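Cellulosomal scaffoldin anchoring protein C (Acetivibrio cellulolyticus, PDB 4UYP) anchors multienzyme cellulosomes to the bacterial cell surface through cohesin domains such as this third one, which binds the dockerin of the adaptor scaffoldin ScaB. Local coordinates at residues Q3-S8 / V133-K138; F36-D41 / Y110-N115. All coordinates share one frame; numbering follows the deposited sequence.

Interaction 1 (Q3-S8 / V133-K138). With SO4 (sulfate ion), chain P.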
loop_
_atom_site.group_PDB
_atom_site.type_symbol
_atom_site.label_atom_id
_atom_site.label_comp_id
_atom_site.label_asym_id
_atom_site.label_seq_id
_atom_site.Cartn_x
_atom_site.Cartn_y
_atom_site.Cartn_z
ATOM N N GLN C 3 -4.293 9.604 16.604
ATOM C CA GLN C 3 -4.141 10.189 15.224
ATOM C C GLN C 3 -2.675 10.047 14.879
ATOM O O GLN C 3 -1.765 10.502 15.612
ATOM C CB GLN C 3 -4.513 11.683 15.270
ATOM C CG GLN C 3 -5.970 12.019 15.572
ATOM C CD GLN C 3 -6.155 13.504 15.891
ATOM O OE1 GLN C 3 -5.292 14.353 15.583
ATOM N NE2 GLN C 3 -7.267 13.826 16.544
ATOM N N VAL C 4 -2.517 9.480 13.689
ATOM C CA VAL C 4 -1.122 9.345 13.110
ATOM C C VAL C 4 -1.032 10.378 11.955
ATOM O O VAL C 4 -1.896 10.411 11.064
ATOM C CB VAL C 4 -0.935 7.961 12.598
ATOM C CG1 VAL C 4 0.531 7.788 12.043
ATOM C CG2 VAL C 4 -1.147 6.975 13.743
ATOM N N ASP C 5 0.025 11.157 12.004
ATOM C CA ASP C 5 0.210 12.233 10.970
ATOM C C ASP C 5 1.524 11.944 10.249
ATOM O O ASP C 5 2.585 11.889 10.922
ATOM C CB ASP C 5 0.279 13.548 11.600
ATOM C CG ASP C 5 0.387 14.642 10.591
ATOM O OD1 ASP C 5 -0.644 15.109 10.086
ATOM O OD2 ASP C 5 1.598 15.071 10.287
ATOM N N ILE C 6 1.475 11.863 8.919
ATOM C CA ILE C 6 2.710 11.876 8.060
ATOM C C ILE C 6 2.921 13.320 7.682
ATOM O O ILE C 6 2.043 13.925 6.980
ATOM C CB ILE C 6 2.538 10.974 6.857
ATOM C CG1 ILE C 6 2.258 9.504 7.272
ATOM C CG2 ILE C 6 3.751 11.082 5.911
ATOM C CD1 ILE C 6 2.071 8.621 6.082
ATOM N N GLY C 7 3.993 13.973 8.098
ATOM C CA GLY C 7 4.211 15.395 7.824
ATOM C C GLY C 7 4.507 15.634 6.343
ATOM O O GLY C 7 5.005 14.744 5.631
ATOM N N SER C 8 4.158 16.803 5.901
ATOM C CA SER C 8 4.504 17.230 4.568
ATOM C C SER C 8 5.761 18.109 4.616
ATOM O O SER C 8 6.148 18.720 5.634
ATOM C CB SER C 8 3.378 18.120 4.042
ATOM O OG SER C 8 2.199 17.231 3.811
ATOM N N VAL C 133 -7.030 7.168 13.392
ATOM C CA VAL C 133 -7.131 8.092 12.219
ATOM C C VAL C 133 -5.729 8.345 11.627
ATOM O O VAL C 133 -4.767 8.463 12.335
ATOM C CB VAL C 133 -7.850 9.411 12.581
ATOM C CG1 VAL C 133 -7.534 9.893 13.957
ATOM C CG2 VAL C 133 -7.620 10.556 11.582
ATOM N N TYR C 134 -5.688 8.577 10.340
ATOM C CA TYR C 134 -4.391 8.861 9.729
ATOM C C TYR C 134 -4.489 10.090 8.883
ATOM O O TYR C 134 -5.568 10.352 8.285
ATOM C CB TYR C 134 -4.121 7.820 8.708
ATOM C CG TYR C 134 -4.224 6.417 8.972
ATOM C CD1 TYR C 134 -3.947 5.859 10.220
ATOM C CD2 TYR C 134 -4.561 5.582 7.940
ATOM C CE1 TYR C 134 -4.046 4.514 10.457
ATOM C CE2 TYR C 134 -4.603 4.234 8.110
ATOM C CZ TYR C 134 -4.353 3.715 9.312
ATOM O OH TYR C 134 -4.424 2.392 9.437
ATOM N N ASN C 135 -3.428 10.878 8.758
ATOM C CA ASN C 135 -3.453 12.048 7.938
ATOM C C ASN C 135 -2.131 11.934 7.134
ATOM O O ASN C 135 -1.050 12.083 7.740
ATOM C CB ASN C 135 -3.473 13.323 8.725
ATOM C CG ASN C 135 -4.757 13.512 9.540
ATOM O OD1 ASN C 135 -4.753 14.223 10.536
ATOM N ND2 ASN C 135 -5.809 12.895 9.125
ATOM N N ASP C 136 -2.230 11.660 5.837
ATOM C CA ASP C 136 -1.045 11.418 4.981
ATOM C C ASP C 136 -0.329 12.792 4.683
ATOM O O ASP C 136 -0.784 13.886 4.980
ATOM C CB ASP C 136 -1.493 10.782 3.666
ATOM C CG ASP C 136 -1.884 9.324 3.767
ATOM O OD1 ASP C 136 -1.643 8.813 4.886
ATOM O OD2 ASP C 136 -2.362 8.810 2.715
ATOM N N GLY C 137 0.882 12.619 4.096
ATOM C CA GLY C 137 1.767 13.773 3.804
ATOM C C GLY C 137 2.033 13.851 2.320
ATOM O O GLY C 137 1.829 12.912 1.544
ATOM N N LYS C 138 2.567 14.998 1.914
ATOM C CA LYS C 138 3.005 15.171 0.541
ATOM C C LYS C 138 4.419 15.816 0.580
ATOM O O LYS C 138 4.766 16.579 1.501
ATOM C CB LYS C 138 2.103 16.175 -0.207
ATOM C CG LYS C 138 0.676 15.658 -0.384
ATOM C CD LYS C 138 -0.138 16.812 -0.976
ATOM C CE LYS C 138 -1.586 16.802 -0.700
ATOM N NZ LYS C 138 -1.980 16.442 0.613
HETATM S S SO4 P . -5.643 11.774 4.023
HETATM O O1 SO4 P . -5.218 13.165 4.519
HETATM O O2 SO4 P . -7.103 11.454 4.391
HETATM O O3 SO4 P . -4.738 10.849 4.778
HETATM O O4 SO4 P . -5.585 11.502 2.525
#
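Strands 3-6 and 133-135 run parallel, their axes 4.6 Å apart and 15° from alignment, with Gln3 beside Val133, Val4 beside Tyr134 and Asp5 beside Asn135. Three bonds form the ladder. Val4 N gives an almost straight one to Val133 O (2.8 Å), Asn135 N reaches back to Val4 O, and Ile6 N continues to Asn135 O, each donor lying nearly along the C=O axis. The ladder breaks at Asp136, whose N turns instead to O3 of a sulfate at 2.8 Å, an ion also held by Asp136 N of the second subunit. Beyond the break Ser8 stands in for a backbone acceptor: its OG, anti to the carbonyl carbon (chi1 -70°), accepts a hydrogen bond from Lys138 N at 3.0 Å. Gly137 fits between, since a beta carbon there would collide with the carbonyl oxygens of Ile6 and Gly7. Ile6 lays CG2 against Gly137 N (3.7 Å), while its CD1 runs alongside the Asp136 carboxylate, whose OD1 accepts a hydrogen bond from Thr114 N of strand 109-122. Asp5 OD1 meets Asn135 CB at 3.6 Å, the carboxylate and amide planes 82° apart. Asp5, Ile6, Asn135 and Asp136 form a calcium site observed for this protein, though no calcium is bound to this chain here. Strand 3-11 lies between strands 16-24 and 133-141, and its apolar Val4 and Ile6 project into the sandwich interior, where both touch Phe36 of strand 33-39.

Interaction 2 (F36-D41 / Y110-N115). With EPE (4-(2-hydroxyethyl)-1-piperazine ethanesulfonic acid), chain U.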
loop_
_atom_site.group_PDB
_atom_site.type_symbol
_atom_site.label_atom_id
_atom_site.label_comp_id
_atom_site.label_asym_id
_atom_site.label_seq_id
_atom_site.Cartn_x
_atom_site.Cartn_y
_atom_site.Cartn_z
ATOM N N PHE C 36 3.578 0.164 11.116
ATOM C CA PHE C 36 3.187 1.351 10.377
ATOM C C PHE C 36 3.878 1.279 9.038
ATOM O O PHE C 36 5.112 1.132 8.989
ATOM C CB PHE C 36 3.611 2.652 11.114
ATOM C CG PHE C 36 3.209 3.906 10.384
ATOM C CD1 PHE C 36 1.915 4.272 10.448
ATOM C CD2 PHE C 36 4.126 4.615 9.561
ATOM C CE1 PHE C 36 1.395 5.329 9.778
ATOM C CE2 PHE C 36 3.557 5.738 8.817
ATOM C CZ PHE C 36 2.250 6.013 9.012
ATOM N N ARG C 37 3.144 1.270 7.903
ATOM C CA ARG C 37 3.789 1.221 6.576
ATOM C C ARG C 37 3.331 2.369 5.746
ATOM O O ARG C 37 2.142 2.707 5.742
ATOM C CB ARG C 37 3.335 -0.071 5.918
ATOM C CG ARG C 37 3.993 -0.141 4.527
ATOM C CD ARG C 37 3.724 -1.434 3.756
ATOM N NE ARG C 37 4.273 -2.545 4.476
ATOM C CZ ARG C 37 4.394 -3.713 3.896
ATOM N NH1 ARG C 37 4.030 -3.976 2.631
ATOM N NH2 ARG C 37 4.907 -4.747 4.563
ATOM N N THR C 38 4.298 3.005 5.093
ATOM C CA THR C 38 4.048 4.127 4.127
ATOM C C THR C 38 4.405 3.640 2.756
ATOM O O THR C 38 5.443 3.004 2.546
ATOM C CB THR C 38 4.992 5.364 4.358
ATOM O OG1 THR C 38 6.349 4.994 4.239
ATOM C CG2 THR C 38 4.728 5.958 5.796
ATOM N N ASN C 39 3.587 3.992 1.735
ATOM C CA ASN C 39 4.032 3.850 0.346
ATOM C C ASN C 39 4.397 5.205 -0.285
ATOM O O ASN C 39 3.976 6.243 0.174
ATOM C CB ASN C 39 2.864 3.208 -0.482
ATOM C CG ASN C 39 2.637 1.724 -0.053
ATOM O OD1 ASN C 39 1.669 1.477 0.725
ATOM N ND2 ASN C 39 3.475 0.833 -0.470
ATOM N N PHE C 40 5.117 4.984 -1.348
ATOM C CA PHE C 40 5.581 6.138 -2.165
ATOM C C PHE C 40 5.918 5.615 -3.551
ATOM O O PHE C 40 6.165 4.429 -3.776
ATOM C CB PHE C 40 6.859 6.779 -1.546
ATOM C CG PHE C 40 8.007 5.783 -1.314
ATOM C CD1 PHE C 40 8.056 5.049 -0.050
ATOM C CD2 PHE C 40 9.052 5.524 -2.291
ATOM C CE1 PHE C 40 9.125 4.156 0.183
ATOM C CE2 PHE C 40 10.090 4.636 -2.028
ATOM C CZ PHE C 40 10.120 3.934 -0.778
ATOM N N ASP C 41 5.899 6.548 -4.534
ATOM C CA ASP C 41 6.342 6.225 -5.866
ATOM C C ASP C 41 7.796 6.122 -6.029
ATOM O O ASP C 41 8.480 7.135 -5.787
ATOM C CB ASP C 41 5.730 7.275 -6.888
ATOM C CG ASP C 41 6.175 6.975 -8.307
ATOM O OD1 ASP C 41 7.223 6.411 -8.605
ATOM O OD2 ASP C 41 5.520 7.692 -9.165
ATOM N N TYR C 110 4.469 14.506 -4.311
ATOM C CA TYR C 110 4.581 13.039 -4.052
ATOM C C TYR C 110 3.806 12.739 -2.848
ATOM O O TYR C 110 4.005 13.258 -1.730
ATOM C CB TYR C 110 6.036 12.634 -3.893
ATOM C CG TYR C 110 6.935 13.122 -5.041
ATOM C CD1 TYR C 110 6.453 13.174 -6.370
ATOM C CD2 TYR C 110 8.187 13.629 -4.815
ATOM C CE1 TYR C 110 7.249 13.569 -7.457
ATOM C CE2 TYR C 110 8.998 14.002 -5.874
ATOM C CZ TYR C 110 8.491 14.034 -7.193
ATOM O OH TYR C 110 9.244 14.479 -8.252
ATOM N N ASN C 111 2.770 11.848 -2.995
ATOM C CA ASN C 111 1.911 11.426 -1.860
ATOM C C ASN C 111 2.620 10.309 -1.062
ATOM O O ASN C 111 3.031 9.265 -1.642
ATOM C CB ASN C 111 0.643 10.851 -2.507
ATOM C CG ASN C 111 -0.137 11.958 -3.192
ATOM O OD1 ASN C 111 -0.940 12.645 -2.524
ATOM N ND2 ASN C 111 0.047 12.081 -4.481
ATOM N N ILE C 112 2.763 10.593 0.234
ATOM C CA ILE C 112 3.412 9.558 1.139
ATOM C C ILE C 112 2.233 9.116 2.021
ATOM O O ILE C 112 1.678 9.838 2.809
ATOM C CB ILE C 112 4.510 10.301 1.978
ATOM C CG1 ILE C 112 5.544 11.042 1.092
ATOM C CG2 ILE C 112 5.218 9.283 2.822
ATOM C CD1 ILE C 112 6.265 10.221 0.007
ATOM N N THR C 113 1.876 7.876 1.698
ATOM C CA THR C 113 0.558 7.350 2.108
ATOM C C THR C 113 0.585 6.261 3.173
ATOM O O THR C 113 1.381 5.394 3.047
ATOM C CB THR C 113 -0.194 6.734 0.825
ATOM O OG1 THR C 113 0.539 5.753 0.164
ATOM C CG2 THR C 113 -0.429 7.905 -0.258
ATOM N N THR C 114 -0.266 6.349 4.160
ATOM C CA THR C 114 -0.401 5.220 5.174
ATOM C C THR C 114 -1.080 4.012 4.536
ATOM O O THR C 114 -2.177 4.211 3.942
ATOM C CB THR C 114 -1.184 5.711 6.323
ATOM O OG1 THR C 114 -0.612 6.900 6.917
ATOM C CG2 THR C 114 -1.175 4.588 7.440
ATOM N N ASN C 115 -0.539 2.842 4.685
ATOM C CA ASN C 115 -1.090 1.589 4.094
ATOM C C ASN C 115 -1.927 0.896 5.196
ATOM O O ASN C 115 -1.336 0.288 6.086
ATOM C CB ASN C 115 0.010 0.763 3.506
ATOM C CG ASN C 115 -0.503 -0.437 2.691
ATOM O OD1 ASN C 115 -1.563 -0.998 3.160
ATOM N ND2 ASN C 115 0.182 -0.867 1.712
HETATM N N1 EPE U . 2.864 -6.269 -2.209
HETATM C C2 EPE U . 3.319 -7.301 -1.314
HETATM C C3 EPE U . 2.799 -8.653 -1.923
HETATM N N4 EPE U . 3.505 -8.807 -3.219
HETATM C C5 EPE U . 3.621 -7.682 -4.112
HETATM C C6 EPE U . 2.681 -6.618 -3.606
HETATM C C7 EPE U . 4.110 -10.114 -3.602
HETATM C C8 EPE U . 5.619 -9.901 -3.459
HETATM O O8 EPE U . 6.109 -9.527 -4.769
HETATM C C9 EPE U . 2.256 -4.986 -1.858
HETATM C C10 EPE U . 2.871 -4.226 -0.644
HETATM S S EPE U . 2.235 -2.658 -0.499
HETATM O O1S EPE U . 2.979 -2.081 0.607
HETATM O O2S EPE U . 0.805 -2.776 -0.157
HETATM O O3S EPE U . 2.472 -1.911 -1.735
HETATM O O HOH W 1 -0.260 3.306 1.176
HETATM O O HOH W 2 4.804 9.153 -3.940
#
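Strands 36-39 and 110-114 run antiparallel, axes 4.5 Å apart at 153°, Asn39 and Thr113 forming a hydrogen-bonded pair and Thr38 and Thr114 a non-hydrogen-bonded one. Asn39 N bonds to Thr113 O at 2.9 Å, Thr113 N answers to Asn39 O, and Asn115 N closes on Arg37 O. Around this ladder two amides meet obliquely: Asn115 ND2 approaches a lone pair of Asn39 OD1 at 2.9 Å, the planes 46° apart. An amide suits both places because it can accept and donate at once. Thus Asn39 ND2 gives a bond to O1S of the buffer sulfonate, Asn115 ND2 one to O2S (2.7 Å), and Arg37, its chain extended until a bend at chi3, brings NH1 to O1S at 3.0 Å. Asn115 ND2 of the second subunit grips the same sulfonate. Water 1 joins Asn39 OD1 to Thr113 OG1, which also bonds to Ser116 OG of that subunit; past the strand end, water 2 links Asp41 N with Asn111 O. On the other face, Thr114 CG2 lies 3.6 Å from CE1 of the Phe36 ring, and Ile112 CD1 packs on Phe40 CB (3.8 Å), apolar surfaces suited to the interior. Arg37 NH2 also bonds to Val25 O of a ScaB chain, which places this pair in the sheet face with which type I cohesins recognise dockerin.

The centres of interactions 1 and 2 lie about 10 Å apart, and the neighbouring strands 133-141 and 109-122 join them. Gly137 O and Ile112 N, 2.8 Å apart, probably form a hydrogen bond, as do Asp136 OD1 and Thr114 N at 2.9 Å, so a carboxylate at the calcium site observed for this protein also fixes the second strand of interaction 2. Inside the sandwich, Ile6 CD1 packs on Thr114 OG1 at 3.3 Å. Both contacts border the second subunit, each with an anion shared across it. There the two Asp136 OD2 atoms come close, which may favour protonation of one. Interaction 2 also reaches the partner protein, its Arg37 bonding to a ScaB chain.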